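Local coordinates for Lmo2125 protein (Listeria monocytogenes serovar 1/2a, PDB 5TU0) that binds maltose and, as a lipoprotein of the bacterial solute-binding protein 1 family, probably delivers it to a membrane transporter for uptake, at residues E114-Y120 with A235-W241; F163-L169 with Y267-A271; G254-I258 with A331-Q335. The protein carries 2 engineered substitutions. One frame throughout, in Å; residues are numbered along the deposited sequence. Where two conformers were deposited one is given.

Contact 1 of 3, residues E114-Y120 with A235-W241. With GLC (alpha-D-glucopyranose), chain B.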
loop_
_atom_site.group_PDB
_atom_site.type_symbol
_atom_site.label_atom_id
_atom_site.label_comp_id
_atom_site.label_asym_id
_atom_site.label_seq_id
_atom_site.Cartn_x
_atom_site.Cartn_y
_atom_site.Cartn_z
ATOM N N GLU A 114 0.773 -4.574 -3.491
ATOM C CA GLU A 114 0.303 -3.386 -4.170
ATOM C C GLU A 114 1.124 -2.183 -3.767
ATOM O O GLU A 114 1.739 -2.175 -2.714
ATOM C CB GLU A 114 -1.188 -3.131 -3.936
ATOM C CG GLU A 114 -1.621 -2.963 -2.501
ATOM C CD GLU A 114 -3.044 -2.428 -2.383
ATOM O OE1 GLU A 114 -3.802 -2.436 -3.399
ATOM O OE2 GLU A 114 -3.399 -1.976 -1.271
ATOM N N THR A 115 1.163 -1.194 -4.643
ATOM C CA THR A 115 1.858 0.029 -4.348
ATOM C C THR A 115 1.327 1.067 -5.318
ATOM O O THR A 115 0.546 0.745 -6.228
ATOM C CB THR A 115 3.396 -0.112 -4.475
ATOM O OG1 THR A 115 4.032 1.080 -3.995
ATOM C CG2 THR A 115 3.832 -0.349 -5.911
ATOM N N LEU A 116 1.738 2.300 -5.103
ATOM C CA LEU A 116 1.346 3.403 -5.953
ATOM C C LEU A 116 1.959 3.290 -7.344
ATOM O O LEU A 116 3.065 2.789 -7.519
ATOM C CB LEU A 116 1.736 4.736 -5.318
ATOM C CG LEU A 116 1.030 5.137 -4.031
ATOM C CD1 LEU A 116 1.515 6.517 -3.605
ATOM C CD2 LEU A 116 -0.478 5.147 -4.194
ATOM N N VAL A 117 1.224 3.802 -8.325
ATOM C CA VAL A 117 1.619 3.755 -9.717
ATOM C C VAL A 117 1.247 5.083 -10.373
ATOM O O VAL A 117 0.639 5.952 -9.734
ATOM C CB VAL A 117 0.922 2.576 -10.465
ATOM C CG1 VAL A 117 1.329 1.230 -9.863
ATOM C CG2 VAL A 117 -0.597 2.703 -10.437
ATOM N N LEU A 118 1.621 5.242 -11.634
ATOM C CA LEU A 118 1.244 6.441 -12.396
ATOM C C LEU A 118 0.140 6.072 -13.397
ATOM O O LEU A 118 0.353 5.236 -14.295
ATOM C CB LEU A 118 2.431 6.996 -13.178
ATOM C CG LEU A 118 2.127 8.279 -13.958
ATOM C CD1 LEU A 118 2.130 9.474 -13.012
ATOM C CD2 LEU A 118 3.102 8.506 -15.102
ATOM N N TYR A 119 -1.039 6.661 -13.227
ATOM C CA TYR A 119 -2.129 6.502 -14.193
ATOM C C TYR A 119 -2.005 7.646 -15.161
ATOM O O TYR A 119 -1.663 8.753 -14.747
ATOM C CB TYR A 119 -3.498 6.624 -13.539
ATOM C CG TYR A 119 -3.902 5.446 -12.710
ATOM C CD1 TYR A 119 -4.441 4.317 -13.311
ATOM C CD2 TYR A 119 -3.795 5.474 -11.319
ATOM C CE1 TYR A 119 -4.827 3.227 -12.558
ATOM C CE2 TYR A 119 -4.193 4.399 -10.557
ATOM C CZ TYR A 119 -4.705 3.274 -11.181
ATOM O OH TYR A 119 -5.082 2.194 -10.440
ATOM N N TYR A 120 -2.260 7.397 -16.442
ATOM C CA TYR A 120 -2.248 8.492 -17.435
ATOM C C TYR A 120 -3.350 8.248 -18.450
ATOM O O TYR A 120 -3.844 7.117 -18.613
ATOM C CB TYR A 120 -0.873 8.677 -18.119
ATOM C CG TYR A 120 -0.490 7.597 -19.100
ATOM C CD1 TYR A 120 0.005 6.375 -18.661
ATOM C CD2 TYR A 120 -0.614 7.802 -20.482
ATOM C CE1 TYR A 120 0.344 5.385 -19.564
ATOM C CE2 TYR A 120 -0.268 6.811 -21.391
ATOM C CZ TYR A 120 0.209 5.608 -20.920
ATOM O OH TYR A 120 0.551 4.616 -21.806
ATOM N N ALA A 235 -1.870 12.950 -16.152
ATOM C CA ALA A 235 -1.221 11.903 -15.371
ATOM C C ALA A 235 -1.326 12.191 -13.883
ATOM O O ALA A 235 -1.206 13.349 -13.441
ATOM C CB ALA A 235 0.246 11.788 -15.780
ATOM N N ILE A 236 -1.555 11.136 -13.100
ATOM C CA ILE A 236 -1.664 11.297 -11.670
ATOM C C ILE A 236 -1.080 10.105 -10.947
ATOM O O ILE A 236 -0.992 8.997 -11.509
ATOM C CB ILE A 236 -3.149 11.415 -11.184
ATOM C CG1 ILE A 236 -3.947 10.127 -11.464
ATOM C CG2 ILE A 236 -3.855 12.574 -11.851
ATOM C CD1 ILE A 236 -5.344 10.134 -10.868
ATOM N N LEU A 237 -0.688 10.332 -9.704
ATOM C CA LEU A 237 -0.203 9.270 -8.830
ATOM C C LEU A 237 -1.455 8.633 -8.237
ATOM O O LEU A 237 -2.369 9.353 -7.862
ATOM C CB LEU A 237 0.670 9.888 -7.744
ATOM C CG LEU A 237 1.430 8.991 -6.785
ATOM C CD1 LEU A 237 2.346 8.044 -7.537
ATOM C CD2 LEU A 237 2.218 9.869 -5.829
ATOM N N GLY A 238 -1.523 7.299 -8.163
ATOM C CA GLY A 238 -2.691 6.643 -7.595
ATOM C C GLY A 238 -2.444 5.205 -7.223
ATOM O O GLY A 238 -1.418 4.641 -7.581
ATOM N N GLY A 239 -3.381 4.608 -6.491
ATOM C CA GLY A 239 -3.242 3.207 -6.098
ATOM C C GLY A 239 -4.029 2.307 -7.025
ATOM O O GLY A 239 -4.902 2.781 -7.727
ATOM N N PRO A 240 -3.728 0.996 -7.038
ATOM C CA PRO A 240 -4.467 0.045 -7.892
ATOM C C PRO A 240 -5.979 0.055 -7.647
ATOM O O PRO A 240 -6.771 -0.212 -8.563
ATOM C CB PRO A 240 -3.876 -1.312 -7.482
ATOM C CG PRO A 240 -2.505 -0.993 -7.047
ATOM C CD PRO A 240 -2.603 0.334 -6.352
ATOM N N TRP A 241 -6.372 0.384 -6.421
ATOM C CA TRP A 241 -7.798 0.420 -6.047
ATOM C C TRP A 241 -8.637 1.391 -6.888
ATOM O O TRP A 241 -9.835 1.211 -6.998
ATOM C CB TRP A 241 -7.969 0.743 -4.547
ATOM C CG TRP A 241 -7.296 2.012 -4.111
ATOM C CD1 TRP A 241 -7.804 3.270 -4.177
ATOM C CD2 TRP A 241 -5.976 2.136 -3.556
ATOM N NE1 TRP A 241 -6.882 4.175 -3.699
ATOM C CE2 TRP A 241 -5.756 3.505 -3.307
ATOM C CE3 TRP A 241 -4.959 1.217 -3.244
ATOM C CZ2 TRP A 241 -4.561 3.993 -2.759
ATOM C CZ3 TRP A 241 -3.767 1.704 -2.687
ATOM C CH2 TRP A 241 -3.583 3.082 -2.457
HETATM C C1 GLC B . -9.464 1.821 -0.581
HETATM C C2 GLC B . -8.544 0.596 -0.593
HETATM C C3 GLC B . -7.398 0.706 0.413
HETATM C C4 GLC B . -6.719 2.070 0.378
HETATM C C5 GLC B . -7.757 3.188 0.443
HETATM C C6 GLC B . -7.097 4.563 0.364
HETATM O O1 GLC B . -10.304 1.803 0.583
HETATM O O2 GLC B . -9.317 -0.574 -0.299
HETATM O O3 GLC B . -6.420 -0.300 0.126
HETATM O O4 GLC B . -5.821 2.160 1.494
HETATM O O5 GLC B . -8.699 3.033 -0.626
HETATM O O6 GLC B . -8.022 5.550 -0.110
#
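The edge of the Trp241 indole meets the carboxylate of Glu114, with OE1 in the plane of the ring and 3.8 Å from CE3. The two flat groups are turned 63° from each other. Over the centre of one indole face lies C4 of the glucose in chain B, 3.9 Å above the plane, while Gly239 CA backs the opposite face nearer the rim; having no side chain there lets the indole fold down on the backbone. Trp241 holds CG between its own N and carbonyl carbon (chi1 55°), which swings the ring back toward 114-120, where Leu116 CD2 touches CH2 at 4.1 Å. The Pro240 ring crosses Glu114 at a slant, CG against CB, and packs CD against Thr115 O at 3.2 Å; that buried carbonyl finds no polar partner in the model.

Beyond this corner the chains run as antiparallel strands. Val117 pairs with Gly238 and Tyr119 with Ile236 as hydrogen-bonded pairs, alternating with the non-hydrogen-bonded pairs Leu118-Leu237 and Tyr120-Ala235. Tyr119 turns its ring edge to Gly238 and Gly239, and its hydroxyl donates to Gly239 O (OH to O 2.8 Å) from 39° out of the carbonyl plane. Val117 CG2 covers one face of that ring near the rim. On the other side of the sheet, Leu116 CD1 packs on Leu237 CG at 4.0 Å, and both leucines reach Phe165 of helix 163-172.

Four backbone bonds and one phenol thus fix the strand end from which Trp241 and Glu114 enter the sugar pocket. The chemistry is that of a carbohydrate-binding aromatic platform: an indole face offers CH-pi contact to the pyranose, and a carboxylate at the ring edge probably polarises the indole C-H groups beside it.

Contact 2 of 3, residues F163-L169 with Y267-A271. With GLC (alpha-D-glucopyranose), chain C.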
loop_
_atom_site.group_PDB
_atom_site.type_symbol
_atom_site.label_atom_id
_atom_site.label_comp_id
_atom_site.label_asym_id
_atom_site.label_seq_id
_atom_site.Cartn_x
_atom_site.Cartn_y
_atom_site.Cartn_z
ATOM N N PHE A 163 0.782 12.062 3.544
ATOM C CA PHE A 163 2.073 11.405 3.707
ATOM C C PHE A 163 2.130 10.026 3.072
ATOM O O PHE A 163 3.185 9.602 2.632
ATOM C CB PHE A 163 2.439 11.324 5.181
ATOM C CG PHE A 163 3.768 10.711 5.436
ATOM C CD1 PHE A 163 4.925 11.341 5.007
ATOM C CD2 PHE A 163 3.877 9.531 6.177
ATOM C CE1 PHE A 163 6.165 10.786 5.263
ATOM C CE2 PHE A 163 5.120 8.979 6.430
ATOM C CZ PHE A 163 6.256 9.610 5.976
ATOM N N TYR A 164 1.007 9.321 3.006
ATOM C CA TYR A 164 1.019 8.021 2.329
ATOM C C TYR A 164 1.489 8.150 0.867
ATOM O O TYR A 164 2.187 7.276 0.342
ATOM C CB TYR A 164 -0.349 7.337 2.414
ATOM C CG TYR A 164 -0.339 5.978 1.779
ATOM C CD1 TYR A 164 0.121 4.866 2.474
ATOM C CD2 TYR A 164 -0.744 5.812 0.465
ATOM C CE1 TYR A 164 0.151 3.616 1.872
ATOM C CE2 TYR A 164 -0.716 4.581 -0.139
ATOM C CZ TYR A 164 -0.272 3.490 0.567
ATOM O OH TYR A 164 -0.251 2.275 -0.063
ATOM N N PHE A 165 1.081 9.232 0.214
ATOM C CA PHE A 165 1.476 9.525 -1.156
ATOM C C PHE A 165 2.860 10.152 -1.287
ATOM O O PHE A 165 3.663 9.730 -2.127
ATOM C CB PHE A 165 0.423 10.436 -1.816
ATOM C CG PHE A 165 -0.845 9.722 -2.151
ATOM C CD1 PHE A 165 -1.783 9.454 -1.176
ATOM C CD2 PHE A 165 -1.106 9.322 -3.454
ATOM C CE1 PHE A 165 -2.958 8.777 -1.477
ATOM C CE2 PHE A 165 -2.279 8.646 -3.768
ATOM C CZ PHE A 165 -3.206 8.374 -2.784
ATOM N N SER A 166 3.155 11.142 -0.445
ATOM C CA SER A 166 4.430 11.827 -0.538
ATOM C C SER A 166 5.629 11.086 0.028
ATOM O O SER A 166 6.765 11.449 -0.302
ATOM C CB SER A 166 4.352 13.211 0.114
ATOM O OG SER A 166 4.127 13.087 1.503
ATOM N N TYR A 167 5.408 10.068 0.862
ATOM C CA TYR A 167 6.539 9.351 1.459
ATOM C C TYR A 167 7.566 8.881 0.444
ATOM O O TYR A 167 8.764 9.080 0.640
ATOM C CB TYR A 167 6.101 8.164 2.317
ATOM C CG TYR A 167 7.307 7.396 2.795
ATOM C CD1 TYR A 167 8.200 7.973 3.695
ATOM C CD2 TYR A 167 7.594 6.129 2.314
ATOM C CE1 TYR A 167 9.319 7.302 4.119
ATOM C CE2 TYR A 167 8.721 5.446 2.743
ATOM C CZ TYR A 167 9.571 6.038 3.646
ATOM O OH TYR A 167 10.691 5.393 4.077
ATOM N N GLY A 168 7.104 8.273 -0.649
ATOM C CA GLY A 168 8.003 7.792 -1.677
ATOM C C GLY A 168 8.879 8.843 -2.341
ATOM O O GLY A 168 9.932 8.516 -2.872
ATOM N N LEU A 169 8.459 10.101 -2.274
ATOM C CA LEU A 169 9.246 11.193 -2.807
ATOM C C LEU A 169 10.401 11.462 -1.841
ATOM O O LEU A 169 11.556 11.564 -2.233
ATOM C CB LEU A 169 8.369 12.451 -2.944
ATOM C CG LEU A 169 9.045 13.764 -3.301
ATOM C CD1 LEU A 169 9.750 13.668 -4.645
ATOM C CD2 LEU A 169 8.032 14.901 -3.288
ATOM N N TYR A 267 11.143 6.648 -7.360
ATOM C CA TYR A 267 10.190 6.996 -6.317
ATOM C C TYR A 267 10.089 5.700 -5.491
ATOM O O TYR A 267 9.982 4.613 -6.071
ATOM C CB TYR A 267 8.861 7.347 -6.962
ATOM C CG TYR A 267 7.929 8.202 -6.158
ATOM C CD1 TYR A 267 7.057 7.643 -5.218
ATOM C CD2 TYR A 267 7.865 9.570 -6.376
ATOM C CE1 TYR A 267 6.172 8.441 -4.509
ATOM C CE2 TYR A 267 6.974 10.361 -5.680
ATOM C CZ TYR A 267 6.132 9.799 -4.756
ATOM O OH TYR A 267 5.264 10.616 -4.056
ATOM N N SER A 268 10.101 5.832 -4.168
ATOM C CA SER A 268 10.138 4.672 -3.271
ATOM C C SER A 268 8.946 4.626 -2.326
ATOM O O SER A 268 9.085 4.848 -1.124
ATOM C CB SER A 268 11.448 4.705 -2.499
ATOM O OG SER A 268 12.542 4.727 -3.395
ATOM N N PRO A 269 7.758 4.306 -2.867
ATOM C CA PRO A 269 6.544 4.320 -2.066
ATOM C C PRO A 269 6.461 3.163 -1.080
ATOM O O PRO A 269 7.317 2.298 -1.117
ATOM C CB PRO A 269 5.455 4.180 -3.115
ATOM C CG PRO A 269 6.077 3.319 -4.159
ATOM C CD PRO A 269 7.511 3.755 -4.212
ATOM N N PHE A 270 5.468 3.181 -0.195
ATOM C CA PHE A 270 5.258 2.056 0.725
ATOM C C PHE A 270 4.853 0.804 -0.070
ATOM O O PHE A 270 4.072 0.889 -1.017
ATOM C CB PHE A 270 4.170 2.350 1.763
ATOM C CG PHE A 270 4.560 3.375 2.793
ATOM C CD1 PHE A 270 5.658 3.173 3.613
ATOM C CD2 PHE A 270 3.816 4.537 2.955
ATOM C CE1 PHE A 270 6.021 4.113 4.565
ATOM C CE2 PHE A 270 4.179 5.484 3.907
ATOM C CZ PHE A 270 5.275 5.264 4.716
ATOM N N ALA A 271 5.404 -0.339 0.325
ATOM C CA ALA A 271 5.071 -1.635 -0.278
ATOM C C ALA A 271 3.884 -2.185 0.514
ATOM O O ALA A 271 4.067 -2.681 1.628
ATOM C CB ALA A 271 6.257 -2.583 -0.177
HETATM C C1 GLC C . -4.457 2.492 1.196
HETATM C C2 GLC C . -3.516 1.632 2.044
HETATM C C3 GLC C . -3.562 2.036 3.514
HETATM C C4 GLC C . -3.310 3.535 3.646
HETATM C C5 GLC C . -4.325 4.306 2.804
HETATM C C6 GLC C . -4.103 5.814 2.915
HETATM O O2 GLC C . -3.862 0.249 1.914
HETATM O O3 GLC C . -2.582 1.293 4.249
HETATM O O4 GLC C . -3.383 3.941 5.019
HETATM O O5 GLC C . -4.224 3.890 1.435
HETATM O O6 GLC C . -4.809 6.508 1.876
HETATM O O HOH W 1 3.218 4.994 -0.595
HETATM O O HOH W 2 2.225 2.710 -1.888
#
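Gly168 on helix 163-172 comes within 3.8 Å of Pro269, CA to CA, where the irregular segment 267-271 passes the helix, and Gly168 O accepts a nearly straight bond from Ser268 N (N-H...O 175°). The absence of a side chain at Gly168 permits this closeness, for the Tyr267 ring lies directly on the backbone: Gly168 C and Leu169 N both sit over one of its faces, towards the rim.

The helix is kinked here, Leu169 N bonding to Ser166 O, three residues back. Phe165 O takes the Tyr267 hydroxyl, which donates to it at OH to O 2.7 Å. Phe165 O lies in the plane of that ring, at its edge, and the same hydroxyl also bonds Trp160 NE1.

Phe270 points at the helix and meets Tyr167 in an offset stack, centroids 4.3 Å apart and planes only 7° from parallel; Tyr167 CD2 and Phe270 CE1 approach to 3.4 Å. Phe163 CE2 comes to the edge of the Phe270 ring, and Tyr164 CD1 packs obliquely on Phe270 CD2 at 3.7 Å. With CG anti to N (chi1 -177°), Tyr164 directs its ring to the sugar, one face lying against the glucose of chain C and the other against water 1.

Water 1 donates to Tyr164 O and accepts from Phe270 N, 2.9 Å away. Water 2 donates to Phe270 O and is also bonded to Tyr164 OH. The sugar-stacking tyrosine is therefore flanked by an aromatic cluster at its side and by water bridges at its carbonyl and hydroxyl, and it meets glucose through a ring face that Phe270, in the second shell, is well placed to support.

Contact 3 of 3, residues G254-I258 with A331-Q335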
loop_
_atom_site.group_PDB
_atom_site.type_symbol
_atom_site.label_atom_id
_atom_site.label_comp_id
_atom_site.label_asym_id
_atom_site.label_seq_id
_atom_site.Cartn_x
_atom_site.Cartn_y
_atom_site.Cartn_z
ATOM N N GLY A 254 -3.997 4.492 -19.134
ATOM C CA GLY A 254 -2.847 3.627 -19.221
ATOM C C GLY A 254 -2.192 3.679 -17.855
ATOM O O GLY A 254 -2.458 4.586 -17.072
ATOM N N VAL A 255 -1.351 2.700 -17.563
ATOM C CA VAL A 255 -0.684 2.648 -16.275
ATOM C C VAL A 255 0.800 2.392 -16.492
ATOM O O VAL A 255 1.194 1.584 -17.361
ATOM C CB VAL A 255 -1.273 1.544 -15.366
ATOM C CG1 VAL A 255 -0.860 1.772 -13.918
ATOM C CG2 VAL A 255 -2.796 1.518 -15.467
ATOM N N ALA A 256 1.611 3.048 -15.665
ATOM C CA ALA A 256 3.050 2.915 -15.724
ATOM C C ALA A 256 3.692 3.026 -14.347
ATOM O O ALA A 256 3.058 3.452 -13.357
ATOM C CB ALA A 256 3.620 3.990 -16.641
ATOM N N LYS A 257 4.954 2.612 -14.283
ATOM C CA LYS A 257 5.747 2.829 -13.085
ATOM C C LYS A 257 5.764 4.334 -12.829
ATOM O O LYS A 257 5.557 5.131 -13.752
ATOM C CB LYS A 257 7.192 2.346 -13.283
ATOM C CG LYS A 257 7.936 3.086 -14.395
ATOM C CD LYS A 257 9.364 2.596 -14.592
ATOM C CE LYS A 257 10.298 3.093 -13.508
ATOM N NZ LYS A 257 10.498 4.569 -13.544
ATOM N N ILE A 258 6.018 4.723 -11.597
ATOM C CA ILE A 258 6.109 6.147 -11.269
ATOM C C ILE A 258 7.379 6.709 -11.964
ATOM O O ILE A 258 8.430 6.052 -11.998
ATOM C CB ILE A 258 6.148 6.384 -9.738
ATOM C CG1 ILE A 258 4.920 5.722 -9.061
ATOM C CG2 ILE A 258 6.230 7.876 -9.441
ATOM C CD1 ILE A 258 4.953 5.707 -7.547
ATOM N N ALA A 331 2.771 -2.271 -14.049
ATOM C CA ALA A 331 3.185 -1.086 -13.273
ATOM C C ALA A 331 3.395 -1.415 -11.800
ATOM O O ALA A 331 4.393 -1.023 -11.210
ATOM C CB ALA A 331 2.169 0.027 -13.413
ATOM N N VAL A 332 2.443 -2.125 -11.207
ATOM C CA VAL A 332 2.556 -2.544 -9.808
ATOM C C VAL A 332 3.772 -3.429 -9.587
ATOM O O VAL A 332 4.534 -3.198 -8.661
ATOM C CB VAL A 332 1.289 -3.290 -9.319
ATOM C CG1 VAL A 332 1.526 -3.968 -7.955
ATOM C CG2 VAL A 332 0.130 -2.321 -9.242
ATOM N N ILE A 333 3.973 -4.422 -10.447
ATOM C CA ILE A 333 5.126 -5.325 -10.302
ATOM C C ILE A 333 6.457 -4.566 -10.394
ATOM O O ILE A 333 7.378 -4.796 -9.592
ATOM C CB ILE A 333 5.075 -6.462 -11.350
ATOM C CG1 ILE A 333 3.892 -7.400 -11.044
ATOM C CG2 ILE A 333 6.382 -7.241 -11.364
ATOM C CD1 ILE A 333 3.595 -8.420 -12.133
ATOM N N GLU A 334 6.542 -3.670 -11.380
ATOM C CA GLU A 334 7.752 -2.892 -11.613
ATOM C C GLU A 334 8.008 -1.918 -10.482
ATOM O O GLU A 334 9.120 -1.844 -9.968
ATOM C CB GLU A 334 7.643 -2.128 -12.940
ATOM C CG GLU A 334 8.885 -1.355 -13.352
ATOM C CD GLU A 334 10.105 -2.240 -13.553
ATOM O OE1 GLU A 334 9.953 -3.405 -13.994
ATOM O OE2 GLU A 334 11.226 -1.748 -13.281
ATOM N N GLN A 335 6.978 -1.191 -10.079
ATOM C CA GLN A 335 7.140 -0.200 -9.015
ATOM C C GLN A 335 7.434 -0.862 -7.661
ATOM O O GLN A 335 8.203 -0.341 -6.855
ATOM C CB GLN A 335 5.913 0.702 -8.909
ATOM C CG GLN A 335 6.132 1.890 -8.000
ATOM C CD GLN A 335 7.226 2.806 -8.515
ATOM O OE1 GLN A 335 7.292 3.109 -9.703
ATOM N NE2 GLN A 335 8.087 3.250 -7.620
#
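The amide of Gln335 turns one face to Ile258, whose CG1 and CD1 lie above it, each 3.8 Å from Gln335 CD. At the oxygen end, OE1 accepts the backbone N-H of Ile258 at OE1 to N 2.8 Å. The donor stands 38° out of the carbonyl plane, on the side where the isoleucine packs, and Lys257 CB closes in beyond OE1 at 3.7 Å. A bend in the glutamine chain (chi2 63°) carries the amide from helix 327-336 across to this loop.

One turn earlier, Ala331 CB presses on the end of strand 253-256, touching Val255 CG1 and Ala256 C, both at 3.5 Å. Lys257 and Glu334 run side by side in the same direction, meeting through CB and CG at 4.1 Å. Their charges do not pair: Lys257 NZ curls back to Ile258 O and forms a salt bridge with Glu266.

Helix 327-336 thus holds the loop with one side-chain amide, which serves the Ile258 N-H, two residues past the end of the strand. The same amide accepts the bond through OE1 and gives its face to the isoleucine chain, while the Ala331 methyl covers the strand.

Strand 105-121 ties the three together. In contact 1 it pairs with 235-238, and on its other edge with contact 3, where Leu118 N meets Ala256 O at 2.9 Å; these two centres lie 8 Å apart. Contact 2 adjoins contact 1, 11 Å between centres, through Thr115 OG1 and Phe270 O (3.0 Å, a probable hydrogen bond). Gln335 of contact 3 also brings NE2 to 2.8 Å from Tyr267 O of contact 2. Trp241 and Glu114 from contact 1 and Tyr164 from contact 2 line the maltose pocket, one aromatic face for each glucose, whereas the Ile258 side chain in contact 3 stays about 13 Å from the sugar.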